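Local coordinates for nitroreductase family protein (Lactobacillus plantarum, PDB 4QLX) that is an FMN-dependent enone reductase of polyunsaturated fatty acid saturation, probably reducing 10-oxo-(11E)-octadecenoate to 10-oxooctadecanoate with NADH, at residues A[58-63]-A[149-154]; A[70-75]-A[90-95]; A[143-148]-A[189-194]. All coordinates share one frame; numbering follows the deposited sequence.

Interaction 1 (A[58-63]-A[149-154]); sequences WHFVVV and SVVGMQ
Val151 packs against the rings of both Trp58 and Phe60, where the long helix 137-161 meets strand 58-63, outermost in this chain's part of the nitroreductase-fold sheet. Trp58 and Phe60 are two residues apart on the strand and reach the same helix. They present themselves differently to the valine.

Trp58 offers a face. Its CG stands between the backbone N and the carbonyl carbon (chi1 41°), and from there the indole lies flat under Val151. The valine CB makes a CH-pi contact, 3.9 Å from the centroid of the six-membered ring and 25° off the ring normal. It sits toward the rim, with Val151 CB only 3.6 Å from Trp58 CE3. Val150 adds a looser touch, its CG2 4.4 Å from Trp58 CZ3, oblique to the ring.

Phe60 offers an edge. Its ring and the valine come from opposite directions, and Val151 CG2 meets Phe60 CZ near the ring plane. The other methyl serves both aromatics: Val151 CG1 lies 3.8 Å from Trp58 CE3 and 4.0 Å from Phe60 CE1. With Trp58 cut back to an alanine, Val151 CB would probably lose its aromatic face, and a gap would open between helix and strand.

The contact is wholly apolar. The strand axis runs 9.7 Å from the helix axis at 48°, and the two aromatics bridge that spacing. Trp58 also touches Ser51, which binds FMN, and Asp147 one turn earlier on the helix. Phe60 also meets Ile43 of helix 36-46, and Val151 meets Ala46 at its end. On another side of the helix, Val150 packs on Met153 of the second subunit. The closest touch on the Phe60 side is Val151 CG2 to Phe60 CZ, at 3.8 Å.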
# COMPACT_ATOMS: atom_id res chain seq x y z
N TRP A 58 -4.52 -4.36 -11.48
CA TRP A 58 -5.55 -3.50 -10.91
C TRP A 58 -6.42 -2.90 -12.00
O TRP A 58 -6.00 -2.78 -13.14
CB TRP A 58 -4.93 -2.37 -10.08
CG TRP A 58 -3.68 -1.75 -10.69
CD1 TRP A 58 -3.61 -1.02 -11.84
CD2 TRP A 58 -2.35 -1.79 -10.15
NE1 TRP A 58 -2.32 -0.60 -12.05
CE2 TRP A 58 -1.53 -1.06 -11.03
CE3 TRP A 58 -1.78 -2.37 -9.01
CZ2 TRP A 58 -0.15 -0.90 -10.82
CZ3 TRP A 58 -0.41 -2.21 -8.79
CH2 TRP A 58 0.38 -1.47 -9.69
N HIS A 59 -7.65 -2.54 -11.63
CA HIS A 59 -8.55 -1.85 -12.55
C HIS A 59 -9.33 -0.82 -11.77
O HIS A 59 -9.83 -1.09 -10.69
CB HIS A 59 -9.50 -2.84 -13.23
CG HIS A 59 -10.30 -2.21 -14.33
ND1 HIS A 59 -9.86 -2.15 -15.63
CD2 HIS A 59 -11.51 -1.59 -14.31
CE1 HIS A 59 -10.76 -1.53 -16.38
NE2 HIS A 59 -11.77 -1.18 -15.60
N PHE A 60 -9.42 0.38 -12.33
CA PHE A 60 -10.02 1.52 -11.64
C PHE A 60 -11.39 1.89 -12.22
O PHE A 60 -11.54 2.01 -13.43
CB PHE A 60 -9.07 2.70 -11.70
CG PHE A 60 -7.67 2.38 -11.22
CD1 PHE A 60 -7.39 2.33 -9.87
CD2 PHE A 60 -6.65 2.12 -12.12
CE1 PHE A 60 -6.12 2.04 -9.42
CE2 PHE A 60 -5.39 1.83 -11.68
CZ PHE A 60 -5.12 1.79 -10.32
N VAL A 61 -12.39 2.09 -11.37
CA VAL A 61 -13.65 2.61 -11.86
C VAL A 61 -13.98 3.91 -11.12
O VAL A 61 -14.16 3.90 -9.90
CB VAL A 61 -14.80 1.61 -11.69
CG1 VAL A 61 -16.12 2.21 -12.20
CG2 VAL A 61 -14.49 0.32 -12.42
N VAL A 62 -14.02 5.02 -11.85
CA VAL A 62 -14.20 6.34 -11.25
C VAL A 62 -15.68 6.68 -11.20
O VAL A 62 -16.37 6.68 -12.22
CB VAL A 62 -13.45 7.43 -12.01
CG1 VAL A 62 -13.74 8.82 -11.37
CG2 VAL A 62 -11.95 7.15 -12.03
N VAL A 63 -16.15 6.97 -9.99
CA VAL A 63 -17.53 7.34 -9.74
C VAL A 63 -17.54 8.79 -9.28
O VAL A 63 -17.04 9.09 -8.20
CB VAL A 63 -18.15 6.43 -8.66
CG1 VAL A 63 -19.61 6.76 -8.44
CG2 VAL A 63 -17.98 4.97 -9.04
N SER A 149 -4.25 -3.51 -3.36
CA SER A 149 -4.09 -2.90 -2.05
C SER A 149 -2.88 -1.98 -2.03
O SER A 149 -2.91 -0.92 -1.41
CB SER A 149 -3.96 -4.00 -0.97
OG SER A 149 -5.07 -4.88 -1.01
N VAL A 150 -1.79 -2.35 -2.71
CA VAL A 150 -0.63 -1.46 -2.67
C VAL A 150 -0.86 -0.23 -3.54
O VAL A 150 -0.36 0.85 -3.20
CB VAL A 150 0.70 -2.16 -3.10
CG1 VAL A 150 1.01 -3.34 -2.17
CG2 VAL A 150 0.68 -2.59 -4.57
N VAL A 151 -1.60 -0.36 -4.64
CA VAL A 151 -1.89 0.82 -5.44
C VAL A 151 -2.92 1.69 -4.70
O VAL A 151 -2.88 2.92 -4.77
CB VAL A 151 -2.36 0.46 -6.90
CG1 VAL A 151 -3.82 0.01 -6.92
CG2 VAL A 151 -2.20 1.66 -7.82
N GLY A 152 -3.83 1.05 -3.96
CA GLY A 152 -4.80 1.80 -3.16
C GLY A 152 -4.14 2.62 -2.07
O GLY A 152 -4.49 3.79 -1.83
N MET A 153 -3.18 2.00 -1.40
CA MET A 153 -2.38 2.69 -0.39
C MET A 153 -1.65 3.88 -1.01
O MET A 153 -1.60 4.94 -0.43
CB MET A 153 -1.38 1.73 0.26
CG MET A 153 -0.61 2.34 1.47
SD MET A 153 -1.67 2.79 2.87
CE MET A 153 -1.57 4.58 2.84
N GLN A 154 -1.08 3.71 -2.21
CA GLN A 154 -0.39 4.85 -2.80
C GLN A 154 -1.39 5.94 -3.17
O GLN A 154 -1.09 7.12 -3.04
CB GLN A 154 0.45 4.43 -4.02
CG GLN A 154 1.73 3.70 -3.59
CD GLN A 154 2.95 4.01 -4.45
OE1 GLN A 154 4.07 4.12 -3.94
NE2 GLN A 154 2.74 4.16 -5.76

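Interaction 2 (A[70-75]-A[90-95]); sequences AKFKQA and IVFIAG
Phe72 pushes its ring from helix 66-72 onto two residues of strand 89-96, Ile90 and Phe92, and overlaps both with its far rim. The ring reaches out from the helix toward the sheet because chi1 is 178°, with CG anti to the backbone N. The side chains of Phe72 and Phe92 cross at about a right angle. Phe92 CD1 meets the Phe72 edge near its plane, 3.9 Å from CE1 and 4.0 Å from CZ of Phe72. On the other side of that rim, Ile90 uses its CG2 methyl, 3.9 Å from Phe72 CE2, and comes in obliquely.

Ile90 and Phe92 are alternate residues of the strand, and both point toward the helix. Together they form a small hydrophobic patch on one face of the sheet, and all three side chains are buried.

Helix 177-181 closes the cluster, with Met177 touching both phenylalanines and Leu181 touching Phe92. Val84 of helix 81-86 packs on Phe72 and Ile90. Val63 of the adjacent antiparallel strand 58-63 also reaches Phe72, so that ring sits among two further helices and two strands.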
# COMPACT_ATOMS: atom_id res chain seq x y z
N ALA A 70 -25.51 6.97 -7.42
CA ALA A 70 -26.74 6.28 -7.08
C ALA A 70 -26.67 4.82 -7.53
O ALA A 70 -27.14 3.92 -6.83
CB ALA A 70 -27.95 6.98 -7.73
N LYS A 71 -26.06 4.60 -8.69
CA LYS A 71 -25.86 3.26 -9.20
C LYS A 71 -24.82 2.50 -8.37
O LYS A 71 -24.98 1.33 -8.06
CB LYS A 71 -25.43 3.32 -10.67
CG LYS A 71 -24.95 2.00 -11.23
CD LYS A 71 -26.07 0.97 -11.28
CE LYS A 71 -25.81 -0.05 -12.38
NZ LYS A 71 -26.73 -1.21 -12.32
N PHE A 72 -23.74 3.19 -8.03
CA PHE A 72 -22.66 2.63 -7.22
C PHE A 72 -23.19 2.21 -5.85
O PHE A 72 -22.95 1.09 -5.40
CB PHE A 72 -21.54 3.67 -7.10
CG PHE A 72 -20.39 3.25 -6.25
CD1 PHE A 72 -19.61 2.15 -6.58
CD2 PHE A 72 -20.02 4.01 -5.15
CE1 PHE A 72 -18.52 1.79 -5.80
CE2 PHE A 72 -18.92 3.64 -4.37
CZ PHE A 72 -18.17 2.53 -4.70
N LYS A 73 -23.93 3.10 -5.20
CA LYS A 73 -24.44 2.83 -3.85
C LYS A 73 -25.27 1.56 -3.74
O LYS A 73 -25.43 1.03 -2.65
CB LYS A 73 -25.26 4.02 -3.35
CG LYS A 73 -24.39 5.19 -2.99
CD LYS A 73 -25.08 6.12 -2.03
CE LYS A 73 -26.26 6.83 -2.66
NZ LYS A 73 -26.68 7.96 -1.80
N GLN A 74 -25.78 1.06 -4.86
CA GLN A 74 -26.54 -0.19 -4.85
C GLN A 74 -25.73 -1.36 -4.29
O GLN A 74 -26.30 -2.33 -3.81
CB GLN A 74 -27.00 -0.54 -6.26
CG GLN A 74 -27.93 0.46 -6.90
CD GLN A 74 -28.36 -0.02 -8.28
OE1 GLN A 74 -27.73 -0.92 -8.86
NE2 GLN A 74 -29.42 0.57 -8.81
N ALA A 75 -24.40 -1.26 -4.37
CA ALA A 75 -23.51 -2.34 -3.96
C ALA A 75 -22.58 -1.88 -2.82
O ALA A 75 -21.59 -2.53 -2.52
CB ALA A 75 -22.69 -2.84 -5.15
N ILE A 90 -15.17 8.85 -6.16
CA ILE A 90 -14.76 7.59 -5.57
C ILE A 90 -14.01 6.82 -6.66
O ILE A 90 -14.45 6.77 -7.81
CB ILE A 90 -15.95 6.76 -5.05
CG1 ILE A 90 -16.74 7.57 -4.02
CG2 ILE A 90 -15.47 5.44 -4.44
CD1 ILE A 90 -17.90 8.36 -4.63
N VAL A 91 -12.85 6.27 -6.31
CA VAL A 91 -12.12 5.42 -7.23
C VAL A 91 -12.22 4.00 -6.71
O VAL A 91 -11.60 3.65 -5.68
CB VAL A 91 -10.67 5.86 -7.36
CG1 VAL A 91 -9.88 4.87 -8.24
CG2 VAL A 91 -10.60 7.27 -7.93
N PHE A 92 -13.02 3.17 -7.38
CA PHE A 92 -13.12 1.79 -6.94
C PHE A 92 -12.07 0.93 -7.62
O PHE A 92 -11.85 1.04 -8.83
CB PHE A 92 -14.51 1.19 -7.20
CG PHE A 92 -14.71 -0.09 -6.47
CD1 PHE A 92 -15.21 -0.10 -5.17
CD2 PHE A 92 -14.32 -1.30 -7.04
CE1 PHE A 92 -15.34 -1.28 -4.47
CE2 PHE A 92 -14.45 -2.49 -6.35
CZ PHE A 92 -14.96 -2.48 -5.07
N ILE A 93 -11.44 0.07 -6.84
CA ILE A 93 -10.37 -0.77 -7.35
C ILE A 93 -10.80 -2.23 -7.39
O ILE A 93 -11.24 -2.80 -6.39
CB ILE A 93 -9.07 -0.61 -6.51
CG1 ILE A 93 -8.78 0.88 -6.28
CG2 ILE A 93 -7.88 -1.26 -7.25
CD1 ILE A 93 -7.62 1.16 -5.31
N ALA A 94 -10.69 -2.82 -8.57
CA ALA A 94 -11.02 -4.23 -8.74
C ALA A 94 -9.76 -4.95 -9.21
O ALA A 94 -8.92 -4.36 -9.87
CB ALA A 94 -12.16 -4.41 -9.71
N GLY A 95 -9.64 -6.23 -8.87
CA GLY A 95 -8.47 -7.01 -9.23
C GLY A 95 -8.68 -7.69 -10.56
O GLY A 95 -9.77 -8.17 -10.85

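Interaction 3 (A[143-148]-A[189-194]); sequences DATIDC and VPVMGI
Cys148 holds SG anti to its carbonyl carbon, beside the backbone N (chi1 -74°), while Val191 carries CG1 anti to its backbone N (chi1 174°) and CG2 beside it. With these torsions the two side chains face each other, and both valine methyls lie against the CB of the cysteine. Val191 CG2 is 3.8 Å from Cys148 CB, and Val191 CG1 is 3.9 Å from the same atom. CG2 also reaches the sulfur, with Val191 CG2 4.0 Å from Cys148 SG.

Thr145, one turn earlier, crosses Val191 obliquely. Its OG1 is 4.1 Å from Val191 CG2, a van der Waals touch. The hydroxyl has its polar partner in the helix itself, where it hydrogen-bonds to Lys141 O. CG2 of Val191 therefore meets both Thr145 and Cys148 on successive turns. Met192 starts out along the flank of the helix, and its chain, bent only near the end, carries CE to 4.5 Å from Cys148 O.

Val191 and Met192 form a classic beta bulge opposite Ile93, and both pair with that residue through the backbone. The bulge fits the fact that both consecutive residues reach the helix. The helix and strand run side by side and nearly parallel, 14° apart in direction. Their axes are 8.8 Å apart at closest approach, a short spacing filled by small side chains.

The site lies close to the flavin. FMN touches Ile146 and Asp147, which lie between Thr145 and Cys148. Ile146 of the second subunit packs on Thr145, Val191 and Met192, which places the contact at the dimer interface. Within the chain, Cys148 also touches Ile93 and Trp58, so this residue of helix 137-161 meets three neighbouring strands, 58-63, 89-96 and 188-197.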
# COMPACT_ATOMS: atom_id res chain seq x y z
N ASP A 143 -3.50 -12.88 -5.39
CA ASP A 143 -2.47 -12.14 -6.11
C ASP A 143 -3.00 -10.76 -6.55
O ASP A 143 -2.36 -9.73 -6.33
CB ASP A 143 -2.00 -12.95 -7.32
CG ASP A 143 -0.99 -12.20 -8.18
OD1 ASP A 143 -1.39 -11.43 -9.09
OD2 ASP A 143 0.23 -12.43 -7.98
N ALA A 144 -4.17 -10.75 -7.17
CA ALA A 144 -4.70 -9.50 -7.67
C ALA A 144 -5.06 -8.59 -6.49
O ALA A 144 -4.90 -7.37 -6.58
CB ALA A 144 -5.91 -9.75 -8.57
N THR A 145 -5.53 -9.17 -5.39
CA THR A 145 -5.92 -8.37 -4.21
C THR A 145 -4.71 -7.63 -3.63
O THR A 145 -4.81 -6.45 -3.26
CB THR A 145 -6.59 -9.25 -3.11
OG1 THR A 145 -7.84 -9.76 -3.59
CG2 THR A 145 -6.83 -8.45 -1.84
N ILE A 146 -3.56 -8.29 -3.57
CA ILE A 146 -2.36 -7.62 -3.09
C ILE A 146 -1.97 -6.41 -3.96
O ILE A 146 -1.74 -5.34 -3.43
CB ILE A 146 -1.16 -8.58 -3.02
CG1 ILE A 146 -1.45 -9.72 -2.05
CG2 ILE A 146 0.09 -7.83 -2.58
CD1 ILE A 146 -0.34 -10.78 -2.01
N ASP A 147 -1.92 -6.59 -5.28
CA ASP A 147 -1.63 -5.47 -6.20
C ASP A 147 -2.61 -4.29 -5.98
O ASP A 147 -2.22 -3.12 -5.97
CB ASP A 147 -1.73 -5.91 -7.66
CG ASP A 147 -0.61 -6.88 -8.08
OD1 ASP A 147 0.31 -7.19 -7.29
OD2 ASP A 147 -0.68 -7.33 -9.25
N CYS A 148 -3.89 -4.60 -5.83
CA CYS A 148 -4.91 -3.57 -5.68
C CYS A 148 -4.77 -2.82 -4.37
O CYS A 148 -5.14 -1.65 -4.26
CB CYS A 148 -6.30 -4.18 -5.76
SG CYS A 148 -6.76 -4.66 -7.42
N VAL A 189 -12.37 -8.99 -9.66
CA VAL A 189 -12.81 -9.19 -8.28
C VAL A 189 -12.79 -7.87 -7.50
O VAL A 189 -11.85 -7.08 -7.60
CB VAL A 189 -11.93 -10.24 -7.56
CG1 VAL A 189 -12.06 -11.61 -8.25
CG2 VAL A 189 -10.47 -9.81 -7.51
N PRO A 190 -13.82 -7.62 -6.70
CA PRO A 190 -13.85 -6.34 -5.97
C PRO A 190 -12.85 -6.33 -4.82
O PRO A 190 -12.68 -7.35 -4.16
CB PRO A 190 -15.29 -6.26 -5.47
CG PRO A 190 -15.71 -7.68 -5.32
CD PRO A 190 -14.97 -8.47 -6.36
N VAL A 191 -12.21 -5.19 -4.58
CA VAL A 191 -11.27 -5.08 -3.48
C VAL A 191 -11.62 -3.94 -2.52
O VAL A 191 -11.98 -4.19 -1.37
CB VAL A 191 -9.83 -4.90 -4.00
CG1 VAL A 191 -8.86 -4.63 -2.85
CG2 VAL A 191 -9.40 -6.15 -4.80
N MET A 192 -11.54 -2.70 -2.99
CA MET A 192 -11.84 -1.56 -2.12
C MET A 192 -12.19 -0.30 -2.91
O MET A 192 -11.77 -0.13 -4.05
CB MET A 192 -10.65 -1.26 -1.18
CG MET A 192 -9.40 -0.73 -1.90
SD MET A 192 -8.06 -0.16 -0.83
CE MET A 192 -7.31 -1.72 -0.35
N GLY A 193 -12.97 0.57 -2.28
CA GLY A 193 -13.20 1.90 -2.82
C GLY A 193 -12.28 2.91 -2.16
O GLY A 193 -11.89 2.75 -1.00
N ILE A 194 -11.90 3.93 -2.91
CA ILE A 194 -11.16 5.06 -2.36
C ILE A 194 -12.00 6.31 -2.56
O ILE A 194 -12.14 6.79 -3.69
CB ILE A 194 -9.78 5.26 -3.02
CG1 ILE A 194 -8.91 3.99 -2.98
CG2 ILE A 194 -9.04 6.44 -2.40
CD1 ILE A 194 -8.59 3.47 -1.60

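Overall arrangement
The three contacts pack helices on one antiparallel sheet. Interactions 1 and 3 use successive parts of helix 137-161, with centres about 7 Å apart. Interaction 2 lies on the other face of the sheet, its centre about 11 Å from that of interaction 1 and 12 Å from that of interaction 3. Strand 89-96 joins them: Val61 N lies 2.8 Å from Phe92 O, and Gly95 N lies 2.7 Å from Val189 O, both probable hydrogen bonds. The side chains of Val150 and Met192 each come within about 5 Å of a bound FMN. Phe92, in interaction 2, stays about 10 Å from FMN and from 10-oxooctadecanoic acid. Interactions 1 and 3 also touch the second subunit.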